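Long-range contact in possible thiol-disulfide isomerase (Cytophaga hutchinsonii, PDB 3HCZ), which probably acts as a thiol-disulfide isomerase or related oxidoreductase of the thioredoxin superfamily: residues A[8-16]-A[22-30]. Sequence-based numbering, arbitrary orientation. Where two conformers were deposited one is given.
Sequences GKKAPNLYM and TYRYLYDVQ. With SO4 (sulfate ion), chain B.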
loop_
_atom_site.group_PDB
_atom_site.type_symbol
_atom_site.label_atom_id
_atom_site.label_comp_id
_atom_site.label_asym_id
_atom_site.label_seq_id
_atom_site.Cartn_x
_atom_site.Cartn_y
_atom_site.Cartn_z
ATOM N N GLY A 8 -0.499 -12.420 -10.571
ATOM C CA GLY A 8 0.471 -12.698 -11.614
ATOM C C GLY A 8 0.583 -11.658 -12.711
ATOM O O GLY A 8 1.368 -11.839 -13.631
ATOM N N LYS A 9 -0.180 -10.574 -12.603
ATOM C CA LYS A 9 -0.076 -9.418 -13.506
ATOM C C LYS A 9 0.588 -8.298 -12.740
ATOM O O LYS A 9 0.468 -8.255 -11.501
ATOM C CB LYS A 9 -1.457 -8.970 -13.961
ATOM C CG LYS A 9 -2.257 -10.090 -14.616
ATOM C CD LYS A 9 -1.844 -10.234 -16.067
ATOM C CE LYS A 9 -2.742 -11.143 -16.868
ATOM N NZ LYS A 9 -1.996 -12.403 -17.074
ATOM N N LYS A 10 1.303 -7.418 -13.447
ATOM C CA LYS A 10 1.937 -6.245 -12.798
ATOM C C LYS A 10 0.820 -5.302 -12.340
ATOM O O LYS A 10 -0.143 -5.061 -13.094
ATOM C CB LYS A 10 2.946 -5.566 -13.748
ATOM C CG LYS A 10 4.035 -4.754 -13.031
ATOM C CD LYS A 10 5.218 -4.418 -13.975
ATOM C CE LYS A 10 6.157 -3.314 -13.430
ATOM N NZ LYS A 10 7.315 -2.998 -14.405
ATOM N N ALA A 11 0.897 -4.824 -11.093
ATOM C CA ALA A 11 -0.096 -3.886 -10.571
ATOM C C ALA A 11 0.008 -2.621 -11.432
ATOM O O ALA A 11 1.114 -2.280 -11.875
ATOM C CB ALA A 11 0.183 -3.546 -9.103
ATOM N N PRO A 12 -1.130 -1.940 -11.705
ATOM C CA PRO A 12 -1.024 -0.668 -12.447
ATOM C C PRO A 12 -0.078 0.322 -11.757
ATOM O O PRO A 12 -0.113 0.451 -10.519
ATOM C CB PRO A 12 -2.449 -0.114 -12.392
ATOM C CG PRO A 12 -3.339 -1.369 -12.324
ATOM C CD PRO A 12 -2.535 -2.381 -11.536
ATOM N N ASN A 13 0.727 1.041 -12.533
ATOM C CA ASN A 13 1.663 2.014 -11.927
ATOM C C ASN A 13 0.821 3.138 -11.295
ATOM O O ASN A 13 -0.323 3.377 -11.684
ATOM C CB ASN A 13 2.652 2.569 -12.982
ATOM C CG ASN A 13 3.906 3.222 -12.372
ATOM O OD1 ASN A 13 4.093 3.301 -11.140
ATOM N ND2 ASN A 13 4.782 3.703 -13.252
ATOM N N LEU A 14 1.393 3.794 -10.293
ATOM C CA LEU A 14 0.756 4.940 -9.603
ATOM C C LEU A 14 1.758 6.093 -9.632
ATOM O O LEU A 14 2.923 5.924 -9.267
ATOM C CB LEU A 14 0.428 4.577 -8.149
ATOM C CG LEU A 14 -0.691 3.523 -8.057
ATOM C CD1 LEU A 14 -0.726 2.927 -6.641
ATOM C CD2 LEU A 14 -1.997 4.218 -8.308
ATOM N N TYR A 15 1.297 7.258 -10.065
ATOM C CA TYR A 15 2.175 8.425 -10.214
ATOM C C TYR A 15 1.864 9.396 -9.086
ATOM O O TYR A 15 1.561 10.579 -9.316
ATOM C CB TYR A 15 1.958 9.061 -11.605
ATOM C CG TYR A 15 2.267 8.144 -12.763
ATOM C CD1 TYR A 15 3.544 8.113 -13.327
ATOM C CD2 TYR A 15 1.288 7.315 -13.312
ATOM C CE1 TYR A 15 3.857 7.264 -14.404
ATOM C CE2 TYR A 15 1.593 6.439 -14.378
ATOM C CZ TYR A 15 2.864 6.442 -14.928
ATOM O OH TYR A 15 3.158 5.628 -15.995
HETATM N N MSE A 16 1.960 8.902 -7.849
HETATM C CA MSE A 16 1.537 9.680 -6.679
HETATM C C MSE A 16 2.722 10.411 -6.052
HETATM O O MSE A 16 3.881 10.225 -6.477
HETATM C CB MSE A 16 0.778 8.782 -5.677
HETATM C CG MSE A 16 -0.492 8.209 -6.340
HETATM SE SE MSE A 16 -1.380 6.855 -5.260
HETATM C CE MSE A 16 -1.995 8.033 -3.781
ATOM N N THR A 22 6.450 15.498 -3.669
ATOM C CA THR A 22 7.384 15.070 -4.677
ATOM C C THR A 22 7.005 13.698 -5.237
ATOM O O THR A 22 6.619 12.791 -4.466
ATOM C CB THR A 22 8.796 14.993 -4.081
ATOM O OG1 THR A 22 9.091 16.259 -3.494
ATOM C CG2 THR A 22 9.785 14.722 -5.159
ATOM N N TYR A 23 7.116 13.527 -6.558
ATOM C CA TYR A 23 6.726 12.249 -7.181
ATOM C C TYR A 23 7.494 11.080 -6.591
ATOM O O TYR A 23 8.726 11.164 -6.454
ATOM C CB TYR A 23 6.962 12.249 -8.696
ATOM C CG TYR A 23 5.895 12.955 -9.487
ATOM C CD1 TYR A 23 4.545 12.513 -9.439
ATOM C CD2 TYR A 23 6.215 14.058 -10.310
ATOM C CE1 TYR A 23 3.545 13.156 -10.194
ATOM C CE2 TYR A 23 5.220 14.706 -11.072
ATOM C CZ TYR A 23 3.896 14.243 -11.005
ATOM O OH TYR A 23 2.940 14.867 -11.759
ATOM N N ARG A 24 6.763 10.019 -6.236
ATOM C CA ARG A 24 7.350 8.721 -5.908
ATOM C C ARG A 24 6.540 7.654 -6.617
ATOM O O ARG A 24 5.551 7.145 -6.071
ATOM C CB ARG A 24 7.368 8.494 -4.384
ATOM C CG ARG A 24 8.236 9.483 -3.569
ATOM C CD ARG A 24 9.777 9.409 -3.877
ATOM N NE ARG A 24 10.227 8.011 -4.053
ATOM C CZ ARG A 24 10.417 7.130 -3.064
ATOM N NH1 ARG A 24 10.774 5.901 -3.365
ATOM N NH2 ARG A 24 10.265 7.450 -1.779
ATOM N N TYR A 25 6.897 7.358 -7.864
ATOM C CA TYR A 25 6.127 6.363 -8.628
ATOM C C TYR A 25 6.218 4.984 -8.018
ATOM O O TYR A 25 7.295 4.560 -7.546
ATOM C CB TYR A 25 6.571 6.218 -10.099
ATOM C CG TYR A 25 6.618 7.474 -10.953
ATOM C CD1 TYR A 25 6.004 8.698 -10.538
ATOM C CD2 TYR A 25 7.261 7.424 -12.199
ATOM C CE1 TYR A 25 6.082 9.878 -11.372
ATOM C CE2 TYR A 25 7.326 8.554 -13.038
ATOM C CZ TYR A 25 6.737 9.766 -12.604
ATOM O OH TYR A 25 6.822 10.825 -13.439
ATOM N N LEU A 26 5.096 4.262 -8.065
ATOM C CA LEU A 26 5.079 2.891 -7.539
ATOM C C LEU A 26 6.189 2.025 -8.140
ATOM O O LEU A 26 6.913 1.298 -7.405
ATOM C CB LEU A 26 3.692 2.243 -7.751
ATOM C CG LEU A 26 3.648 0.750 -7.395
ATOM C CD1 LEU A 26 3.882 0.563 -5.880
ATOM C CD2 LEU A 26 2.273 0.163 -7.829
ATOM N N TYR A 27 6.354 2.102 -9.459
ATOM C CA TYR A 27 7.295 1.251 -10.133
ATOM C C TYR A 27 8.756 1.566 -9.778
ATOM O O TYR A 27 9.662 0.732 -9.993
ATOM C CB TYR A 27 7.096 1.365 -11.656
ATOM C CG TYR A 27 5.930 0.525 -12.199
ATOM C CD1 TYR A 27 4.949 0.013 -11.357
ATOM C CD2 TYR A 27 5.786 0.326 -13.561
ATOM C CE1 TYR A 27 3.878 -0.739 -11.853
ATOM C CE2 TYR A 27 4.728 -0.408 -14.084
ATOM C CZ TYR A 27 3.780 -0.936 -13.224
ATOM O OH TYR A 27 2.751 -1.655 -13.767
ATOM N N ASP A 28 8.987 2.737 -9.221
ATOM C CA ASP A 28 10.339 3.145 -8.834
ATOM C C ASP A 28 10.742 2.711 -7.422
ATOM O O ASP A 28 11.919 2.867 -7.033
ATOM C CB ASP A 28 10.505 4.667 -8.991
ATOM C CG ASP A 28 10.510 5.089 -10.440
ATOM O OD1 ASP A 28 10.981 4.285 -11.264
ATOM O OD2 ASP A 28 10.034 6.199 -10.773
ATOM N N VAL A 29 9.808 2.134 -6.690
ATOM C CA VAL A 29 10.073 1.602 -5.370
ATOM C C VAL A 29 10.945 0.360 -5.526
ATOM O O VAL A 29 10.637 -0.491 -6.360
ATOM C CB VAL A 29 8.784 1.276 -4.619
ATOM C CG1 VAL A 29 9.117 0.599 -3.271
ATOM C CG2 VAL A 29 8.008 2.623 -4.382
ATOM N N GLN A 30 12.016 0.300 -4.755
ATOM C CA GLN A 30 12.877 -0.855 -4.666
ATOM C C GLN A 30 12.674 -1.592 -3.416
ATOM O O GLN A 30 13.091 -1.146 -2.397
ATOM C CB GLN A 30 14.326 -0.457 -4.582
ATOM C CG GLN A 30 14.694 0.573 -5.442
ATOM C CD GLN A 30 15.241 0.013 -6.649
ATOM O OE1 GLN A 30 14.497 -0.386 -7.500
ATOM N NE2 GLN A 30 16.561 -0.056 -6.744
HETATM S S SO4 B . 0.745 0.711 -16.409
HETATM O O1 SO4 B . 0.180 -0.242 -15.463
HETATM O O2 SO4 B . 1.320 1.838 -15.701
HETATM O O3 SO4 B . 1.865 0.163 -17.190
HETATM O O4 SO4 B . -0.364 1.120 -17.283
#
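The ring of Y27 is sandwiched between two side chains of segment 8-16. K10 runs in from one side, its extended chain laying CE 3.5 Å from the Y27 ring centroid, with NZ further off-centre in a cation-pi contact. Over the opposite face, the CB of N13 stands above the centre of the ring and its amide lies nearly flat on it, the two planes 7° apart. At the ring edge, the OH of Y27 donates to A11 O at 2.6 Å. Replacing Y27 with an alanine would remove ring and hydroxyl together, and would probably leave A11 O without this donor and a gap between the K10 chain and the N13 amide. Y27 N also donates a hydrogen bond to N13 OD1 (3.1 Å), standing well above the carbonyl plane; a chi1 of -162°, which swings the amide away from N13's own backbone N, puts it there. That backbone N binds a sulfate, probably from the crystallisation liquor.

Farther along, Y15 turns its edge to the face of Y25 in a T-shaped pair, CD1 of Y15 over the centre of the Y25 ring and the planes at 72°. The segments pair antiparallel like a hairpin, though without regular strands, L26 N bonding to L14 O at 3.0 Å and R24 N to M16 O at 2.9 Å. They precede strand 33-39, central in the five-stranded mixed sheet, consistent with the N-terminal hairpin common in AhpC/TSA and related thioredoxin-fold proteins. L14 and L26 meet through their CB atoms, 4.0 Å apart, and both rest on Y68 of strand 65-71.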